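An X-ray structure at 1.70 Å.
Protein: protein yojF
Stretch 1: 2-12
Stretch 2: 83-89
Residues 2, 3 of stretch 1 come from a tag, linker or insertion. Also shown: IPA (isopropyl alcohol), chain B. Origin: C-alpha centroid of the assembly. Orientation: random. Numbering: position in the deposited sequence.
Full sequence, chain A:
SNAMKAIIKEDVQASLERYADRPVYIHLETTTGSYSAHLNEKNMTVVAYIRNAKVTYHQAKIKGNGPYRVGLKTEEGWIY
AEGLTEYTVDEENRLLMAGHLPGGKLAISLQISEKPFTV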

ATOM      1  N   ASN A   2      15.592   1.580  17.066  1.00 82.24           N
ATOM      2  CA  ASN A   2      15.441   3.034  16.772  1.00 81.61           C
ATOM      3  C   ASN A   2      16.690   3.665  16.168  1.00 79.04           C
ATOM      4  O   ASN A   2      17.140   4.720  16.616  1.00 80.05           O
ATOM      5  CB  ASN A   2      15.050   3.793  18.044  1.00 84.09           C
ATOM      6  CG  ASN A   2      13.551   3.847  18.250  1.00 86.23           C
ATOM      7  OD1 ASN A   2      12.826   4.427  17.439  1.00 87.26           O
ATOM      8  ND2 ASN A   2      13.075   3.241  19.333  1.00 87.57           N
ATOM      9  N   ALA A   3      17.251   3.019  15.151  1.00 74.76           N
ATOM     10  CA  ALA A   3      18.431   3.549  14.482  1.00 69.59           C
ATOM     11  C   ALA A   3      17.936   4.610  13.507  1.00 66.29           C
ATOM     12  O   ALA A   3      18.715   5.201  12.761  1.00 65.74           O
ATOM     13  CB  ALA A   3      19.163   2.440  13.733  1.00 69.49           C
HETATM   14  N   MSE A   4      16.626   4.840  13.524  1.00 62.70           N
HETATM   15  CA  MSE A   4      16.007   5.832  12.654  1.00 58.62           C
HETATM   16  C   MSE A   4      16.604   7.201  12.927  1.00 54.39           C
HETATM   17  O   MSE A   4      16.775   7.598  14.078  1.00 52.78           O
HETATM   18  CB  MSE A   4      14.497   5.895  12.895  1.00 61.70           C
HETATM   19  CG  MSE A   4      13.721   4.655  12.493  1.00 65.69           C
HETATM   20 SE   MSE A   4      13.639   4.356  10.583  0.80 67.97          SE
HETATM   21  CE  MSE A   4      14.503   2.636  10.544  1.00 69.35           C
ATOM     22  N   LYS A   5      16.896   7.930  11.858  1.00 49.47           N
ATOM     23  CA  LYS A   5      17.471   9.261  11.967  1.00 46.12           C
ATOM     24  C   LYS A   5      16.766  10.192  10.987  1.00 42.10           C
ATOM     25  O   LYS A   5      16.232   9.743   9.973  1.00 38.42           O
ATOM     26  CB  LYS A   5      18.966   9.201  11.649  1.00 50.24           C
ATOM     27  CG  LYS A   5      19.671  10.544  11.682  1.00 57.02           C
ATOM     28  CD  LYS A   5      21.158  10.395  11.379  1.00 61.39           C
ATOM     29  CE  LYS A   5      21.877  11.734  11.476  1.00 63.83           C
ATOM     30  NZ  LYS A   5      23.349  11.601  11.273  1.00 65.37           N
ATOM     31  N   ALA A   6      16.761  11.486  11.294  1.00 36.22           N
ATOM     32  CA  ALA A   6      16.133  12.470  10.427  1.00 33.22           C
ATOM     33  C   ALA A   6      16.635  12.292   9.003  1.00 32.92           C
ATOM     34  O   ALA A   6      17.835  12.111   8.762  1.00 31.84           O
ATOM     35  CB  ALA A   6      16.439  13.874  10.917  1.00 35.22           C
ATOM     36  N   ILE A   7      15.710  12.350   8.054  1.00 30.94           N
ATOM     37  CA  ILE A   7      16.048  12.169   6.647  1.00 30.85           C
ATOM     38  C   ILE A   7      17.035  13.159   6.032  1.00 30.87           C
ATOM     39  O   ILE A   7      16.891  14.376   6.160  1.00 32.42           O
ATOM     40  CB  ILE A   7      14.758  12.166   5.776  1.00 29.28           C
ATOM     41  CG1 ILE A   7      14.050  10.820   5.938  1.00 27.19           C
ATOM     42  CG2 ILE A   7      15.092  12.454   4.302  1.00 28.66           C
ATOM     43  CD1 ILE A   7      12.726  10.737   5.199  1.00 24.84           C
ATOM     44  N   ILE A   8      18.046  12.606   5.371  1.00 31.77           N
ATOM     45  CA  ILE A   8      19.040  13.396   4.653  1.00 33.17           C
ATOM     46  C   ILE A   8      18.664  13.082   3.210  1.00 29.95           C
ATOM     47  O   ILE A   8      18.990  12.014   2.684  1.00 27.48           O
ATOM     48  CB  ILE A   8      20.482  12.923   4.928  1.00 33.97           C
ATOM     49  CG1 ILE A   8      20.824  13.127   6.402  1.00 36.52           C
ATOM     50  CG2 ILE A   8      21.457  13.711   4.058  1.00 32.60           C
ATOM     51  CD1 ILE A   8      22.168  12.562   6.801  1.00 37.20           C
ATOM     52  N   LYS A   9      17.941  14.009   2.598  1.00 31.70           N
ATOM     53  CA  LYS A   9      17.445  13.861   1.243  1.00 33.73           C
ATOM     54  C   LYS A   9      18.386  13.218   0.237  1.00 34.92           C
ATOM     55  O   LYS A   9      18.018  12.250  -0.433  1.00 34.98           O
ATOM     56  CB  LYS A   9      16.997  15.220   0.731  1.00 34.05           C
ATOM     57  CG  LYS A   9      15.959  15.144  -0.358  1.00 34.93           C
ATOM     58  CD  LYS A   9      15.526  16.535  -0.747  1.00 35.38           C
ATOM     59  CE  LYS A   9      14.509  16.508  -1.860  1.00 37.35           C
ATOM     60  NZ  LYS A   9      14.097  17.892  -2.205  1.00 39.22           N
ATOM     61  N   GLU A  10      19.602  13.743   0.122  1.00 32.13           N
ATOM     62  CA  GLU A  10      20.557  13.198  -0.834  1.00 34.15           C
ATOM     63  C   GLU A  10      20.989  11.759  -0.572  1.00 31.43           C
ATOM     64  O   GLU A  10      21.254  11.010  -1.525  1.00 29.52           O
ATOM     65  CB  GLU A  10      21.793  14.102  -0.916  1.00 39.77           C
ATOM     66  CG  GLU A  10      21.640  15.309  -1.840  1.00 49.15           C
ATOM     67  CD  GLU A  10      20.519  16.249  -1.429  1.00 55.34           C
ATOM     68  OE1 GLU A  10      19.343  15.832  -1.458  1.00 62.07           O
ATOM     69  OE2 GLU A  10      20.814  17.411  -1.076  1.00 59.14           O
ATOM     70  N   ASP A  11      21.064  11.369   0.704  1.00 31.93           N
ATOM     71  CA  ASP A  11      21.473  10.013   1.074  1.00 30.46           C
ATOM     72  C   ASP A  11      20.361   9.027   0.724  1.00 28.74           C
ATOM     73  O   ASP A  11      20.628   7.933   0.229  1.00 28.14           O
ATOM     74  CB  ASP A  11      21.791   9.920   2.578  1.00 32.12           C
ATOM     75  CG  ASP A  11      22.588   8.659   2.946  1.00 31.06           C
ATOM     76  OD1 ASP A  11      22.326   8.076   4.024  1.00 31.68           O
ATOM     77  OD2 ASP A  11      23.489   8.251   2.172  1.00 35.52           O
ATOM     78  N   VAL A  12      19.115   9.419   0.970  1.00 29.00           N
ATOM     79  CA  VAL A  12      17.977   8.555   0.646  1.00 26.13           C
ATOM     80  C   VAL A  12      17.904   8.381  -0.866  1.00 25.94           C
ATOM     81  O   VAL A  12      17.722   7.265  -1.365  1.00 24.03           O
ATOM     82  CB  VAL A  12      16.645   9.151   1.146  1.00 25.87           C
ATOM     83  CG1 VAL A  12      15.481   8.338   0.589  1.00 22.90           C
ATOM     84  CG2 VAL A  12      16.600   9.126   2.659  1.00 25.94           C
TER
HETATM   85  C1  IPA B 117      10.951  18.617  -5.699  1.00 56.50           C
HETATM   86  C2  IPA B 117      12.096  18.972  -4.913  1.00 57.10           C
HETATM   87  C3  IPA B 117      11.698  19.434  -3.561  1.00 57.31           C
HETATM   88  O2  IPA B 117      12.943  17.819  -4.866  1.00 57.41           O
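Stretch 2, residues 83-89: GLTEYTV

Stretch 2 runs antiparallel to stretch 1, pairing with its short strand at Lys5 and Ala6 and then reaching the first turn of the helix that follows. Gly83 makes no contact; with phi/psi of 94/15, a CB would be jammed against the preceding carbonyl, so the backbone itself calls for glycine. Leu84 points its CA-to-CB bond toward stretch 1, and its CB meets Ile7 CD1 at 3.9 Å, a small apolar contact at the start of the pairing. Thr85 works through its backbone. Its CA-to-CB bond points away, while its O accepts a hydrogen bond from Ile7 N at 2.9 Å and also lies 3.6 Å from Ala6 CA.

Glu86 faces Ala6 as a non-hydrogen-bonded pair, CA to CA 4.4 Å, with diverging side chains. Extended at -133/164, it sets its CA 3.2 Å from Lys5 O, and its CD lies 3.7 Å from CB of Met4, a selenomethionine.

Tyr87 is the anchor, with the largest area covered by stretch 1. Its backbone forms both hydrogen bonds of the pair with Lys5: Tyr87 N to Lys5 O and Lys5 N to Tyr87 O, each 2.8 Å. With chi1 at 83° (p), the ring reaches past the strand to the helix. Val12 CG2 covers one face, 3.8 Å from the ring centroid, and Ile7 CG1 lies 3.8 Å from Tyr87 CD2. Ring packing is matched by a polar end: Tyr87 OH donates to Asp11 OD1 at 2.7 Å, tying the strand to the helix that begins just after Ile8, its N-cap residue.

The CA-to-CB bond of Thr88 points toward stretch 1, its CG2 3.2 Å from Met4 CE, a tight approach to a poorly ordered residue and no model of ideal packing, and its CB 3.6 Å from O of the tag residue Ala3. Val89 continues the strand beyond the contact. The rule is economical: backbone pairing sets the register, and one aromatic residue joins strand to helix.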

ATOM      1  N   GLY A  83       4.832  11.974   3.830  1.00 21.80           N
ATOM      2  CA  GLY A  83       4.919  12.127   5.272  1.00 19.20           C
ATOM      3  C   GLY A  83       6.118  11.460   5.909  1.00 22.91           C
ATOM      4  O   GLY A  83       6.145  11.280   7.124  1.00 21.93           O
ATOM      5  N   LEU A  84       7.107  11.090   5.104  1.00 20.02           N
ATOM      6  CA  LEU A  84       8.309  10.440   5.625  1.00 19.77           C
ATOM      7  C   LEU A  84       9.242  11.467   6.268  1.00 22.54           C
ATOM      8  O   LEU A  84       9.511  12.520   5.685  1.00 23.52           O
ATOM      9  CB  LEU A  84       9.033   9.722   4.488  1.00 18.90           C
ATOM     10  CG  LEU A  84       8.184   8.617   3.832  1.00 18.19           C
ATOM     11  CD1 LEU A  84       8.906   8.113   2.593  1.00 21.37           C
ATOM     12  CD2 LEU A  84       7.921   7.461   4.816  1.00 16.39           C
ATOM     13  N   THR A  85       9.742  11.156   7.461  1.00 23.54           N
ATOM     14  CA  THR A  85      10.644  12.077   8.160  1.00 25.24           C
ATOM     15  C   THR A  85      11.947  11.452   8.635  1.00 26.62           C
ATOM     16  O   THR A  85      12.937  12.163   8.849  1.00 27.57           O
ATOM     17  CB  THR A  85       9.965  12.702   9.402  1.00 28.37           C
ATOM     18  OG1 THR A  85       9.605  11.663  10.319  1.00 31.57           O
ATOM     19  CG2 THR A  85       8.729  13.495   9.004  1.00 24.93           C
ATOM     20  N   GLU A  86      11.961  10.133   8.808  1.00 22.22           N
ATOM     21  CA  GLU A  86      13.159   9.455   9.287  1.00 28.42           C
ATOM     22  C   GLU A  86      13.519   8.224   8.473  1.00 28.07           C
ATOM     23  O   GLU A  86      12.699   7.704   7.709  1.00 28.57           O
ATOM     24  CB  GLU A  86      12.979   9.081  10.757  1.00 33.08           C
ATOM     25  CG  GLU A  86      11.783   8.193  11.026  1.00 38.11           C
ATOM     26  CD  GLU A  86      11.492   8.049  12.506  1.00 44.76           C
ATOM     27  OE1 GLU A  86      10.746   7.115  12.875  1.00 46.17           O
ATOM     28  OE2 GLU A  86      12.005   8.873  13.297  1.00 45.79           O
ATOM     29  N   TYR A  87      14.748   7.751   8.642  1.00 26.92           N
ATOM     30  CA  TYR A  87      15.211   6.592   7.895  1.00 26.17           C
ATOM     31  C   TYR A  87      16.518   6.036   8.430  1.00 27.63           C
ATOM     32  O   TYR A  87      17.112   6.574   9.365  1.00 29.22           O
ATOM     33  CB  TYR A  87      15.459   6.982   6.432  1.00 27.36           C
ATOM     34  CG  TYR A  87      16.823   7.627   6.197  1.00 28.93           C
ATOM     35  CD1 TYR A  87      17.776   7.010   5.388  1.00 26.55           C
ATOM     36  CD2 TYR A  87      17.158   8.838   6.798  1.00 29.04           C
ATOM     37  CE1 TYR A  87      19.035   7.585   5.186  1.00 30.80           C
ATOM     38  CE2 TYR A  87      18.414   9.424   6.599  1.00 31.42           C
ATOM     39  CZ  TYR A  87      19.344   8.794   5.795  1.00 32.26           C
ATOM     40  OH  TYR A  87      20.584   9.370   5.597  1.00 34.45           O
ATOM     41  N   THR A  88      16.958   4.963   7.785  1.00 27.57           N
ATOM     42  CA  THR A  88      18.234   4.327   8.065  1.00 28.89           C
ATOM     43  C   THR A  88      18.406   3.213   7.058  1.00 29.64           C
ATOM     44  O   THR A  88      17.471   2.844   6.348  1.00 24.68           O
ATOM     45  CB  THR A  88      18.321   3.704   9.466  1.00 32.34           C
ATOM     46  OG1 THR A  88      19.695   3.379   9.744  1.00 32.35           O
ATOM     47  CG2 THR A  88      17.509   2.412   9.535  1.00 29.33           C
ATOM     48  N   VAL A  89      19.618   2.692   6.987  1.00 25.40           N
ATOM     49  CA  VAL A  89      19.922   1.578   6.117  1.00 28.30           C
ATOM     50  C   VAL A  89      20.526   0.626   7.123  1.00 30.15           C
ATOM     51  O   VAL A  89      21.581   0.915   7.686  1.00 31.72           O
ATOM     52  CB  VAL A  89      20.938   1.967   5.049  1.00 27.05           C
ATOM     53  CG1 VAL A  89      21.406   0.728   4.297  1.00 28.74           C
ATOM     54  CG2 VAL A  89      20.298   2.972   4.093  1.00 24.97           C
TER